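Local coordinates for protein shikimate 5-dehydrogenase (PDB 4XIJ) that probably catalyses the NADP-dependent interconversion of 3-dehydroshikimate and shikimate, the fourth of seven steps leading to chorismate, at residues 16-21 with 27-32; 69-74 with 258-263; 79-84 with 89-94; 111-116 with 253-258. One frame throughout, in Å; residues are numbered along the deposited sequence. Where two conformers were deposited one is given.

Contact 1 of 4, residues 16-21 with 27-32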
loop_
_atom_site.group_PDB
_atom_site.type_symbol
_atom_site.label_atom_id
_atom_site.label_comp_id
_atom_site.label_asym_id
_atom_site.label_seq_id
_atom_site.Cartn_x
_atom_site.Cartn_y
_atom_site.Cartn_z
ATOM N N ALA A 16 -0.434 -14.509 14.391
ATOM C CA ALA A 16 -0.140 -13.271 13.677
ATOM C C ALA A 16 -0.984 -12.133 14.237
ATOM O O ALA A 16 -1.933 -12.363 15.008
ATOM C CB ALA A 16 -0.365 -13.447 12.136
ATOM N N ALA A 17 -0.680 -10.910 13.843
ATOM C CA ALA A 17 -1.455 -9.767 14.309
ATOM C C ALA A 17 -1.215 -8.572 13.422
ATOM O O ALA A 17 -0.217 -8.519 12.670
ATOM C CB ALA A 17 -1.093 -9.380 15.761
ATOM N N VAL A 18 -2.107 -7.596 13.557
ATOM C CA VAL A 18 -1.835 -6.239 13.056
ATOM C C VAL A 18 -1.583 -5.297 14.215
ATOM O O VAL A 18 -2.278 -5.338 15.225
ATOM C CB VAL A 18 -2.991 -5.703 12.158
ATOM C CG1 VAL A 18 -4.382 -5.629 12.890
ATOM C CG2 VAL A 18 -2.605 -4.328 11.524
ATOM N N LEU A 19 -0.528 -4.493 14.072
ATOM C CA LEU A 19 -0.120 -3.500 15.072
ATOM C C LEU A 19 -0.337 -2.086 14.553
ATOM O O LEU A 19 0.024 -1.787 13.415
ATOM C CB LEU A 19 1.359 -3.654 15.419
ATOM C CG LEU A 19 1.936 -5.010 15.799
ATOM C CD1 LEU A 19 3.396 -4.877 16.291
ATOM C CD2 LEU A 19 1.109 -5.936 16.643
ATOM N N GLY A 20 -0.910 -1.217 15.378
ATOM C CA GLY A 20 -1.057 0.164 14.973
ATOM C C GLY A 20 -1.998 0.902 15.900
ATOM O O GLY A 20 -2.473 0.317 16.890
ATOM N N SER A 21 -2.296 2.163 15.572
ATOM C CA SER A 21 -3.157 2.968 16.418
ATOM C C SER A 21 -3.587 4.213 15.642
ATOM O O SER A 21 -2.764 5.051 15.313
ATOM C CB SER A 21 -2.436 3.331 17.706
ATOM O OG SER A 21 -3.255 4.187 18.493
ATOM N N ARG A 27 -8.273 -3.931 7.694
ATOM C CA ARG A 27 -8.909 -5.146 7.188
ATOM C C ARG A 27 -7.969 -6.327 7.247
ATOM O O ARG A 27 -8.327 -7.422 6.788
ATOM C CB ARG A 27 -9.367 -4.957 5.735
ATOM C CG ARG A 27 -10.287 -3.764 5.464
ATOM C CD ARG A 27 -11.360 -3.582 6.415
ATOM N NE ARG A 27 -12.509 -2.901 5.824
ATOM C CZ ARG A 27 -12.949 -1.689 6.132
ATOM N NH1 ARG A 27 -12.328 -0.926 7.038
ATOM N NH2 ARG A 27 -14.056 -1.259 5.547
ATOM N N SER A 28 -6.786 -6.148 7.807
ATOM C CA SER A 28 -5.818 -7.248 7.778
ATOM C C SER A 28 -6.314 -8.514 8.487
ATOM O O SER A 28 -6.115 -9.596 7.952
ATOM C CB SER A 28 -4.482 -6.803 8.368
ATOM O OG SER A 28 -3.929 -5.872 7.483
ATOM N N PRO A 29 -6.963 -8.395 9.663
ATOM C CA PRO A 29 -7.414 -9.644 10.308
ATOM C C PRO A 29 -8.403 -10.426 9.445
ATOM O O PRO A 29 -8.280 -11.652 9.298
ATOM C CB PRO A 29 -8.075 -9.159 11.607
ATOM C CG PRO A 29 -7.332 -7.882 11.908
ATOM C CD PRO A 29 -7.184 -7.227 10.544
ATOM N N GLN A 30 -9.336 -9.710 8.830
ATOM C CA GLN A 30 -10.332 -10.327 7.971
ATOM C C GLN A 30 -9.721 -11.019 6.786
ATOM O O GLN A 30 -10.110 -12.154 6.454
ATOM C CB GLN A 30 -11.342 -9.264 7.458
ATOM C CG GLN A 30 -12.249 -8.672 8.499
ATOM C CD GLN A 30 -11.723 -7.309 8.940
ATOM O OE1 GLN A 30 -10.586 -7.199 9.440
ATOM N NE2 GLN A 30 -12.546 -6.253 8.762
ATOM N N LEU A 31 -8.849 -10.319 6.072
ATOM C CA LEU A 31 -8.279 -10.900 4.861
ATOM C C LEU A 31 -7.359 -12.075 5.181
ATOM O O LEU A 31 -7.376 -13.089 4.471
ATOM C CB LEU A 31 -7.518 -9.835 4.070
ATOM C CG LEU A 31 -8.424 -8.753 3.444
ATOM C CD1 LEU A 31 -7.579 -7.551 3.013
ATOM C CD2 LEU A 31 -9.191 -9.274 2.274
ATOM N N HIS A 32 -6.609 -11.972 6.276
ATOM C CA HIS A 32 -5.752 -13.086 6.673
ATOM C C HIS A 32 -6.550 -14.273 7.177
ATOM O O HIS A 32 -6.261 -15.407 6.783
ATOM C CB HIS A 32 -4.715 -12.661 7.725
ATOM C CG HIS A 32 -3.510 -11.953 7.149
ATOM N ND1 HIS A 32 -2.288 -12.573 6.993
ATOM C CD2 HIS A 32 -3.362 -10.699 6.647
ATOM C CE1 HIS A 32 -1.435 -11.733 6.425
ATOM N NE2 HIS A 32 -2.060 -10.576 6.221
#
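V18, near the middle of strand 15-20, meets P29 and S28 in the first turn of helix 28-38. Its CG1 methyl meets the pyrrolidine ring obliquely, at its CG-CD bond, 3.8 Å from P29 CG and 4.0 Å from P29 CD, and the two side chains cross at about a right angle. A chi1 of 60° wedges CG1 between the backbone N and the carbonyl carbon of V18, a turn that sends this methyl to the proline while CG2 takes the place anti to the backbone N. S28 meets the root of the valine instead, with V18 CB 4.2 Å from S28 CB. The touch is wholly apolar, and a branched residue suits it because the bulk sits close to the strand and bridges a short gap to the helix.

Strand 15-20 and helix 28-38 are the first two elements of a beta-alpha-beta unit that returns to the sheet through strand 45-50, within the substrate-binding domain. Proline fits the first helical turn, where a backbone N-H has no carbonyl one turn earlier to bond to, and its rigid ring turns a compact apolar surface to V18. One turn on, the regular helix is under way, with H32 N bonded to S28 O at 2.9 Å. The backbone of V18 is meanwhile tied into the sheet by bonds to E47 and I49 of strand 45-50. S28 also packs on Y46 of that strand, and its side chain comes to about 5 Å from a bound sulfate.

Contact 2 of 4, residues 69-74 with 258-263. With SO4 (sulfate ion), chain E; SO4 (sulfate ion), chain F.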
loop_
_atom_site.group_PDB
_atom_site.type_symbol
_atom_site.label_atom_id
_atom_site.label_comp_id
_atom_site.label_asym_id
_atom_site.label_seq_id
_atom_site.Cartn_x
_atom_site.Cartn_y
_atom_site.Cartn_z
ATOM N N GLY A 69 4.195 -13.835 11.830
ATOM C CA GLY A 69 4.172 -12.619 11.015
ATOM C C GLY A 69 3.324 -11.542 11.659
ATOM O O GLY A 69 2.434 -11.859 12.456
ATOM N N LEU A 70 3.629 -10.293 11.321
ATOM C CA LEU A 70 2.842 -9.147 11.738
ATOM C C LEU A 70 2.591 -8.216 10.580
ATOM O O LEU A 70 3.502 -7.956 9.781
ATOM C CB LEU A 70 3.565 -8.366 12.841
ATOM C CG LEU A 70 3.971 -9.150 14.074
ATOM C CD1 LEU A 70 5.016 -8.360 14.863
ATOM C CD2 LEU A 70 2.719 -9.429 14.896
ATOM N N SER A 71 1.382 -7.693 10.487
ATOM C CA SER A 71 1.091 -6.544 9.662
ATOM C C SER A 71 1.259 -5.301 10.524
ATOM O O SER A 71 0.948 -5.339 11.708
ATOM C CB SER A 71 -0.328 -6.641 9.108
ATOM O OG SER A 71 -0.498 -7.886 8.396
ATOM N N VAL A 72 1.732 -4.219 9.947
ATOM C CA VAL A 72 1.943 -3.013 10.748
ATOM C C VAL A 72 1.284 -1.871 10.018
ATOM O O VAL A 72 1.498 -1.677 8.815
ATOM C CB VAL A 72 3.439 -2.711 10.949
ATOM C CG1 VAL A 72 3.618 -1.389 11.736
ATOM C CG2 VAL A 72 4.154 -3.868 11.694
ATOM N N THR A 73 0.473 -1.107 10.719
ATOM C CA THR A 73 -0.112 0.062 10.083
ATOM C C THR A 73 0.311 1.316 10.858
ATOM O O THR A 73 1.172 1.247 11.749
ATOM C CB THR A 73 -1.662 -0.110 9.966
ATOM O OG1 THR A 73 -2.179 0.948 9.153
ATOM C CG2 THR A 73 -2.395 -0.123 11.351
ATOM N N MET A 74 -0.232 2.470 10.480
ATOM C CA MET A 74 0.108 3.742 11.150
ATOM C C MET A 74 -0.148 3.606 12.659
ATOM O O MET A 74 -1.178 3.026 13.053
ATOM C CB MET A 74 -0.722 4.876 10.551
ATOM C CG MET A 74 -0.290 5.224 9.152
ATOM S SD MET A 74 -0.971 4.164 7.829
ATOM C CE MET A 74 -2.730 4.335 8.079
ATOM N N GLU A 258 1.349 -14.883 1.537
ATOM C CA GLU A 258 2.304 -15.796 0.949
ATOM C C GLU A 258 3.561 -15.870 1.820
ATOM O O GLU A 258 4.125 -16.964 2.038
ATOM C CB GLU A 258 2.634 -15.383 -0.483
ATOM C CG GLU A 258 1.419 -15.541 -1.351
ATOM C CD GLU A 258 1.746 -15.421 -2.830
ATOM O OE1 GLU A 258 2.884 -15.033 -3.190
ATOM O OE2 GLU A 258 0.843 -15.705 -3.656
ATOM N N GLN A 259 4.033 -14.729 2.318
ATOM C CA GLN A 259 5.217 -14.765 3.157
ATOM C C GLN A 259 4.984 -15.464 4.497
ATOM O O GLN A 259 5.903 -16.127 5.029
ATOM C CB GLN A 259 5.740 -13.340 3.402
ATOM C CG GLN A 259 6.314 -12.734 2.107
ATOM C CD GLN A 259 6.962 -11.390 2.341
ATOM O OE1 GLN A 259 7.756 -11.237 3.259
ATOM N NE2 GLN A 259 6.622 -10.394 1.522
ATOM N N PHE A 260 3.786 -15.293 5.078
ATOM C CA PHE A 260 3.541 -15.898 6.398
ATOM C C PHE A 260 3.328 -17.415 6.271
ATOM O O PHE A 260 3.733 -18.174 7.163
ATOM C CB PHE A 260 2.301 -15.329 7.096
ATOM C CG PHE A 260 2.364 -13.839 7.509
ATOM C CD1 PHE A 260 3.437 -12.996 7.165
ATOM C CD2 PHE A 260 1.294 -13.288 8.242
ATOM C CE1 PHE A 260 3.432 -11.649 7.531
ATOM C CE2 PHE A 260 1.279 -11.914 8.614
ATOM C CZ PHE A 260 2.358 -11.105 8.252
ATOM N N THR A 261 2.630 -17.846 5.219
ATOM C CA THR A 261 2.216 -19.269 5.133
ATOM C C THR A 261 3.085 -20.116 4.252
ATOM O O THR A 261 3.021 -21.332 4.341
ATOM C CB THR A 261 0.777 -19.433 4.589
ATOM O OG1 THR A 261 0.747 -18.975 3.231
ATOM C CG2 THR A 261 -0.198 -18.639 5.443
ATOM N N GLY A 262 3.856 -19.476 3.379
ATOM C CA GLY A 262 4.606 -20.201 2.359
ATOM C C GLY A 262 3.768 -20.809 1.243
ATOM O O GLY A 262 4.292 -21.609 0.450
ATOM N N MET A 263 2.491 -20.445 1.175
ATOM C CA MET A 263 1.558 -20.993 0.188
ATOM C C MET A 263 1.089 -19.875 -0.749
ATOM O O MET A 263 1.021 -18.704 -0.348
ATOM C CB MET A 263 0.372 -21.650 0.900
ATOM C CG MET A 263 0.817 -22.483 2.108
ATOM S SD MET A 263 -0.566 -23.113 3.084
ATOM C CE MET A 263 -1.050 -24.232 1.827
HETATM S S SO4 E . -1.446 -0.844 5.747
HETATM O O1 SO4 E . -2.621 -0.850 4.834
HETATM O O2 SO4 E . -1.453 0.488 6.427
HETATM O O3 SO4 E . -1.525 -1.917 6.781
HETATM O O4 SO4 E . -0.297 -1.234 4.918
HETATM S S SO4 F . -5.725 1.041 7.983
HETATM O O1 SO4 F . -6.892 0.237 7.602
HETATM O O2 SO4 F . -6.131 2.415 8.241
HETATM O O3 SO4 F . -4.987 0.433 9.084
HETATM O O4 SO4 F . -4.846 1.072 6.808
#
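F260 takes a chi1 of -66°, with CG anti to its carbonyl carbon, and a chi2 of 6°; together they carry the ring from helix 246-261 onto the backbone of G69 in strand 67-72. G69 CA stands over the ring centre, 3.6 Å from the F260 centroid and 11° off the normal, a CH-pi contact. Glycine suits the place, since the ring lies where a side chain on this residue would have to go. F260 CZ runs on to 3.4 Å from L70 N, which approaches obliquely, while S71 N lies at the ring edge, 4.2 Å from CZ. In the conformer given, Y46 and Q256 hold S71 OG.

Just beyond F260 the helix ends. G262 carries a positive phi, which glycine adopts easily, and T261 OG1 accepts from M263 N at 3.1 Å, forming an ST turn. Toward the far end of 69-74, T73 OG1 lies 2.9 Å from O2 of one sulfate and 2.9 Å from O3 of a second; H25, K77 and N98 also bind these ions. The pair of anions probably marks the substrate pocket of this shikimate dehydrogenase domain, whose sheet is covered by a helix from the C-terminal part of the chain.

Contact 3 of 4, residues 79-84 with 89-94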
loop_
_atom_site.group_PDB
_atom_site.type_symbol
_atom_site.label_atom_id
_atom_site.label_comp_id
_atom_site.label_asym_id
_atom_site.label_seq_id
_atom_site.Cartn_x
_atom_site.Cartn_y
_atom_site.Cartn_z
ATOM N N ALA A 79 8.991 2.498 12.663
ATOM C CA ALA A 79 9.515 1.714 13.774
ATOM C C ALA A 79 9.712 0.253 13.381
ATOM O O ALA A 79 10.665 -0.396 13.855
ATOM C CB ALA A 79 8.598 1.793 14.941
ATOM N N ALA A 80 8.806 -0.287 12.574
ATOM C CA ALA A 80 8.963 -1.657 12.146
ATOM C C ALA A 80 10.208 -1.858 11.305
ATOM O O ALA A 80 10.915 -2.847 11.472
ATOM C CB ALA A 80 7.729 -2.091 11.361
ATOM N N LEU A 81 10.471 -0.928 10.401
ATOM C CA LEU A 81 11.688 -1.012 9.586
ATOM C C LEU A 81 12.955 -0.949 10.459
ATOM O O LEU A 81 13.938 -1.683 10.231
ATOM C CB LEU A 81 11.703 0.132 8.568
ATOM C CG LEU A 81 12.907 0.115 7.595
ATOM C CD1 LEU A 81 12.879 -1.165 6.741
ATOM C CD2 LEU A 81 12.842 1.350 6.725
ATOM N N GLU A 82 12.942 -0.056 11.449
ATOM C CA GLU A 82 14.074 0.085 12.371
ATOM C C GLU A 82 14.255 -1.114 13.271
ATOM O O GLU A 82 15.370 -1.440 13.656
ATOM C CB GLU A 82 13.910 1.328 13.242
ATOM C CG GLU A 82 14.005 2.588 12.470
ATOM C CD GLU A 82 14.928 3.593 13.132
ATOM O OE1 GLU A 82 16.055 3.837 12.622
ATOM O OE2 GLU A 82 14.523 4.136 14.182
ATOM N N PHE A 83 13.159 -1.773 13.622
ATOM C CA PHE A 83 13.213 -2.881 14.578
ATOM C C PHE A 83 13.840 -4.124 13.935
ATOM O O PHE A 83 14.613 -4.867 14.579
ATOM C CB PHE A 83 11.802 -3.224 15.099
ATOM C CG PHE A 83 11.726 -4.589 15.680
ATOM C CD1 PHE A 83 12.153 -4.840 16.997
ATOM C CD2 PHE A 83 11.267 -5.637 14.917
ATOM C CE1 PHE A 83 12.184 -6.152 17.483
ATOM C CE2 PHE A 83 11.266 -6.923 15.403
ATOM C CZ PHE A 83 11.705 -7.189 16.702
ATOM N N ALA A 84 13.521 -4.345 12.646
ATOM C CA ALA A 84 13.780 -5.641 12.006
ATOM C C ALA A 84 15.279 -5.900 11.827
ATOM O O ALA A 84 16.051 -4.990 11.500
ATOM C CB ALA A 84 13.098 -5.710 10.658
ATOM N N ASP A 89 15.102 -4.749 0.158
ATOM C CA ASP A 89 15.555 -3.530 -0.513
ATOM C C ASP A 89 14.384 -2.563 -0.758
ATOM O O ASP A 89 14.533 -1.350 -0.600
ATOM C CB ASP A 89 16.214 -3.836 -1.858
ATOM C CG ASP A 89 17.527 -4.568 -1.731
ATOM O OD1 ASP A 89 18.105 -4.612 -0.625
ATOM O OD2 ASP A 89 18.007 -5.085 -2.765
ATOM N N ARG A 90 13.201 -3.077 -1.137
ATOM C CA ARG A 90 12.124 -2.146 -1.417
ATOM C C ARG A 90 11.588 -1.467 -0.142
ATOM O O ARG A 90 11.240 -0.308 -0.206
ATOM C CB ARG A 90 10.998 -2.826 -2.186
ATOM C CG ARG A 90 10.275 -3.933 -1.386
ATOM C CD ARG A 90 9.290 -4.628 -2.344
ATOM N NE ARG A 90 8.477 -5.584 -1.587
ATOM C CZ ARG A 90 7.333 -6.090 -2.039
ATOM N NH1 ARG A 90 6.875 -5.720 -3.251
ATOM N NH2 ARG A 90 6.639 -6.932 -1.272
ATOM N N ALA A 91 11.611 -2.148 1.009
ATOM C CA ALA A 91 11.220 -1.491 2.267
ATOM C C ALA A 91 12.212 -0.376 2.568
ATOM O O ALA A 91 11.807 0.724 3.013
ATOM C CB ALA A 91 11.185 -2.491 3.425
ATOM N N GLN A 92 13.513 -0.638 2.394
ATOM C CA GLN A 92 14.492 0.429 2.642
ATOM C C GLN A 92 14.282 1.623 1.715
ATOM O O GLN A 92 14.454 2.791 2.141
ATOM C CB GLN A 92 15.928 -0.059 2.464
ATOM C CG GLN A 92 16.342 -1.161 3.390
ATOM C CD GLN A 92 17.858 -1.427 3.359
ATOM O OE1 GLN A 92 18.661 -0.538 3.659
ATOM N NE2 GLN A 92 18.243 -2.653 2.987
ATOM N N LEU A 93 13.921 1.345 0.468
ATOM C CA LEU A 93 13.731 2.404 -0.525
ATOM C C LEU A 93 12.471 3.234 -0.201
ATOM O O LEU A 93 12.494 4.464 -0.262
ATOM C CB LEU A 93 13.675 1.763 -1.908
ATOM C CG LEU A 93 13.716 2.638 -3.137
ATOM C CD1 LEU A 93 14.943 3.585 -3.214
ATOM C CD2 LEU A 93 13.635 1.711 -4.348
ATOM N N VAL A 94 11.361 2.569 0.150
ATOM C CA VAL A 94 10.183 3.301 0.611
ATOM C C VAL A 94 10.515 4.097 1.884
ATOM O O VAL A 94 10.086 5.251 2.038
ATOM C CB VAL A 94 8.983 2.363 0.897
ATOM C CG1 VAL A 94 7.827 3.188 1.508
ATOM C CG2 VAL A 94 8.560 1.652 -0.378
#
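Bonds of 2.9 Å from F83 N to A79 O and from V94 N to R90 O are the shortest polar links within the two segments, and each lies within one of the two helices that L81 and A91 bring together. Between the helices the touch is apolar and narrow. L81 sets its two methyls about A91: CD1 reaches A91 CB at 4.0 Å, and CD2 rests beside A91 O at 3.9 Å. With CG anti to the backbone N (chi1 -177°), the leucine extends far enough to span a backbone separation of 7.3 Å between L81 CA and A91 CA. Alanine suits the receiving side, because its single methyl lets the leucine come down onto the helix backbone. Q92 borders the touch on the exposed side.

L81 also packs on A97 and A110, while A91 N is bonded to T88 OG1, as expected of an N-cap threonine at the start of helix 89-94. Its neighbour R90 points elsewhere, to a salt bridge with D111. The whole is a compact helix-strand-helix, in which helices 77-83 and 89-94 precede and follow in the chain the short edge strand 86-87 of the mixed sheet in the substrate-binding domain.

Contact 4 of 4, residues 111-116 with 253-258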
loop_
_atom_site.group_PDB
_atom_site.type_symbol
_atom_site.label_atom_id
_atom_site.label_comp_id
_atom_site.label_asym_id
_atom_site.label_seq_id
_atom_site.Cartn_x
_atom_site.Cartn_y
_atom_site.Cartn_z
ATOM N N ASP A 111 9.275 -5.919 5.413
ATOM C CA ASP A 111 8.994 -5.703 4.002
ATOM C C ASP A 111 7.931 -4.628 3.888
ATOM O O ASP A 111 7.281 -4.252 4.894
ATOM C CB ASP A 111 8.543 -7.007 3.309
ATOM C CG ASP A 111 8.518 -6.934 1.776
ATOM O OD1 ASP A 111 9.115 -6.013 1.153
ATOM O OD2 ASP A 111 7.919 -7.861 1.178
ATOM N N ASN A 112 7.764 -4.119 2.679
ATOM C CA ASN A 112 6.692 -3.167 2.432
ATOM C C ASN A 112 5.782 -3.674 1.322
ATOM O O ASN A 112 6.141 -3.601 0.156
ATOM C CB ASN A 112 7.271 -1.774 2.089
ATOM C CG ASN A 112 6.187 -0.727 2.081
ATOM O OD1 ASN A 112 5.193 -0.890 1.339
ATOM N ND2 ASN A 112 6.320 0.332 2.921
ATOM N N THR A 113 4.618 -4.227 1.685
ATOM C CA THR A 113 3.735 -4.718 0.652
ATOM C C THR A 113 2.709 -3.671 0.213
ATOM O O THR A 113 1.907 -3.945 -0.669
ATOM C CB THR A 113 2.996 -5.996 1.078
ATOM O OG1 THR A 113 2.006 -5.667 2.081
ATOM C CG2 THR A 113 3.995 -7.056 1.568
ATOM N N ASP A 114 2.775 -2.445 0.772
ATOM C CA ASP A 114 2.001 -1.330 0.199
ATOM C C ASP A 114 2.458 -1.130 -1.260
ATOM O O ASP A 114 1.651 -0.725 -2.118
ATOM C CB ASP A 114 2.153 -0.043 1.032
ATOM C CG ASP A 114 1.566 -0.186 2.403
ATOM O OD1 ASP A 114 0.468 -0.740 2.519
ATOM O OD2 ASP A 114 2.177 0.249 3.382
ATOM N N VAL A 115 3.734 -1.425 -1.547
ATOM C CA VAL A 115 4.211 -1.372 -2.917
ATOM C C VAL A 115 3.405 -2.339 -3.823
ATOM O O VAL A 115 2.979 -1.976 -4.947
ATOM C CB VAL A 115 5.715 -1.678 -2.968
ATOM C CG1 VAL A 115 6.141 -1.882 -4.370
ATOM C CG2 VAL A 115 6.493 -0.507 -2.310
ATOM N N ASP A 116 3.183 -3.573 -3.341
ATOM C CA ASP A 116 2.379 -4.532 -4.086
ATOM C C ASP A 116 0.941 -4.054 -4.235
ATOM O O ASP A 116 0.268 -4.391 -5.225
ATOM C CB ASP A 116 2.289 -5.890 -3.369
ATOM C CG ASP A 116 3.612 -6.565 -3.178
ATOM O OD1 ASP A 116 4.322 -6.752 -4.147
ATOM O OD2 ASP A 116 3.946 -6.886 -2.037
ATOM N N ALA A 253 -2.308 -7.620 0.925
ATOM C CA ALA A 253 -2.544 -8.777 1.758
ATOM C C ALA A 253 -2.051 -10.050 1.076
ATOM O O ALA A 253 -1.604 -10.970 1.775
ATOM C CB ALA A 253 -4.055 -8.888 2.091
ATOM N N PHE A 254 -2.181 -10.133 -0.260
ATOM C CA PHE A 254 -1.725 -11.348 -0.978
ATOM C C PHE A 254 -0.287 -11.635 -0.565
ATOM O O PHE A 254 0.102 -12.775 -0.220
ATOM C CB PHE A 254 -1.718 -11.159 -2.489
ATOM C CG PHE A 254 -3.046 -11.162 -3.169
ATOM C CD1 PHE A 254 -4.180 -11.735 -2.606
ATOM C CD2 PHE A 254 -3.138 -10.614 -4.448
ATOM C CE1 PHE A 254 -5.373 -11.792 -3.323
ATOM C CE2 PHE A 254 -4.322 -10.646 -5.161
ATOM C CZ PHE A 254 -5.457 -11.231 -4.600
ATOM N N ALA A 255 0.523 -10.579 -0.599
ATOM C CA ALA A 255 1.948 -10.763 -0.390
ATOM C C ALA A 255 2.294 -11.161 1.074
ATOM O O ALA A 255 3.133 -12.019 1.332
ATOM C CB ALA A 255 2.671 -9.468 -0.812
ATOM N N GLN A 256 1.570 -10.595 2.024
ATOM C CA GLN A 256 1.733 -10.985 3.419
ATOM C C GLN A 256 1.327 -12.430 3.647
ATOM O O GLN A 256 2.034 -13.185 4.336
ATOM C CB GLN A 256 0.907 -10.088 4.322
ATOM C CG GLN A 256 1.366 -8.630 4.265
ATOM C CD GLN A 256 0.586 -7.743 5.177
ATOM O OE1 GLN A 256 -0.574 -8.047 5.481
ATOM N NE2 GLN A 256 1.184 -6.634 5.598
ATOM N N VAL A 257 0.183 -12.837 3.076
ATOM C CA VAL A 257 -0.275 -14.225 3.268
ATOM C C VAL A 257 0.770 -15.200 2.711
ATOM O O VAL A 257 1.063 -16.232 3.374
ATOM C CB VAL A 257 -1.649 -14.450 2.631
ATOM C CG1 VAL A 257 -2.005 -15.967 2.530
ATOM C CG2 VAL A 257 -2.714 -13.668 3.431
ATOM N N GLU A 258 1.349 -14.883 1.537
ATOM C CA GLU A 258 2.304 -15.796 0.949
ATOM C C GLU A 258 3.561 -15.870 1.820
ATOM O O GLU A 258 4.125 -16.964 2.038
ATOM C CB GLU A 258 2.634 -15.383 -0.483
ATOM C CG GLU A 258 1.419 -15.541 -1.351
ATOM C CD GLU A 258 1.746 -15.421 -2.830
ATOM O OE1 GLU A 258 2.884 -15.033 -3.190
ATOM O OE2 GLU A 258 0.843 -15.705 -3.656
#
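The carboxylate of D116 turns one face to A255, whose CB lies above its plane and only 3.1 Å from OD2, a tight approach. The Q256 amide has T113 OG1 obliquely above its plane, 3.7 Å from NE2. At the ends of that amide, OE1 accepts from H32, and NE2 donates to T99; these bonds fix its rotation and satisfy a buried polar group. T113 crosses Q256 at about a right angle and uses both branches: CG2 packs on A255 CB at 3.6 Å, and OG1 passes Q256 CG at 3.7 Å. A chi1 of 71° aims OG1 at its hydrogen-bond acceptor, Q252 O. Threonine thus serves as half methyl, half hydroxyl, and the small A255 allows the close approach.

N112 OD1 caps the helix that follows, accepting from V115 N at 3.3 Å, with the donor tilted 21° from the carbonyl plane. R90 of helix 89-94 pairs with OD2 of D116, and probably steadies the charge beside the A255 methyl. Helix 246-261 thus lies against the turn joining strand 108-111 to helix 114-122, with helix 267-272 packed on A253, F254 and V257, and helix 138-147 on D114 and V115.

Contacts 1 and 2 meet on adjacent strands of one sheet, their centres 9 Å apart, with backbone pairs A17 O to S71 N and L19 O to T73 N, each 2.8 Å. Contacts 2 and 4 share helix 246-261 and lie closer, about 7 Å between centres; Q256 OE1 joins three contacts, 2.9 Å from S71 OG and 3.0 Å from H32 NE2. Contact 3 is tied to contact 4 by R90, whose NE and NH2 each stand 2.8 Å from D111 OD1 and D116 OD2 respectively. Contacts 1, 2 and 4 border the sulfate-marked, probable substrate pocket, where K77 also pairs with D114, while contact 3 lies farther along the sheet, 19 Å from contact 1 between centres.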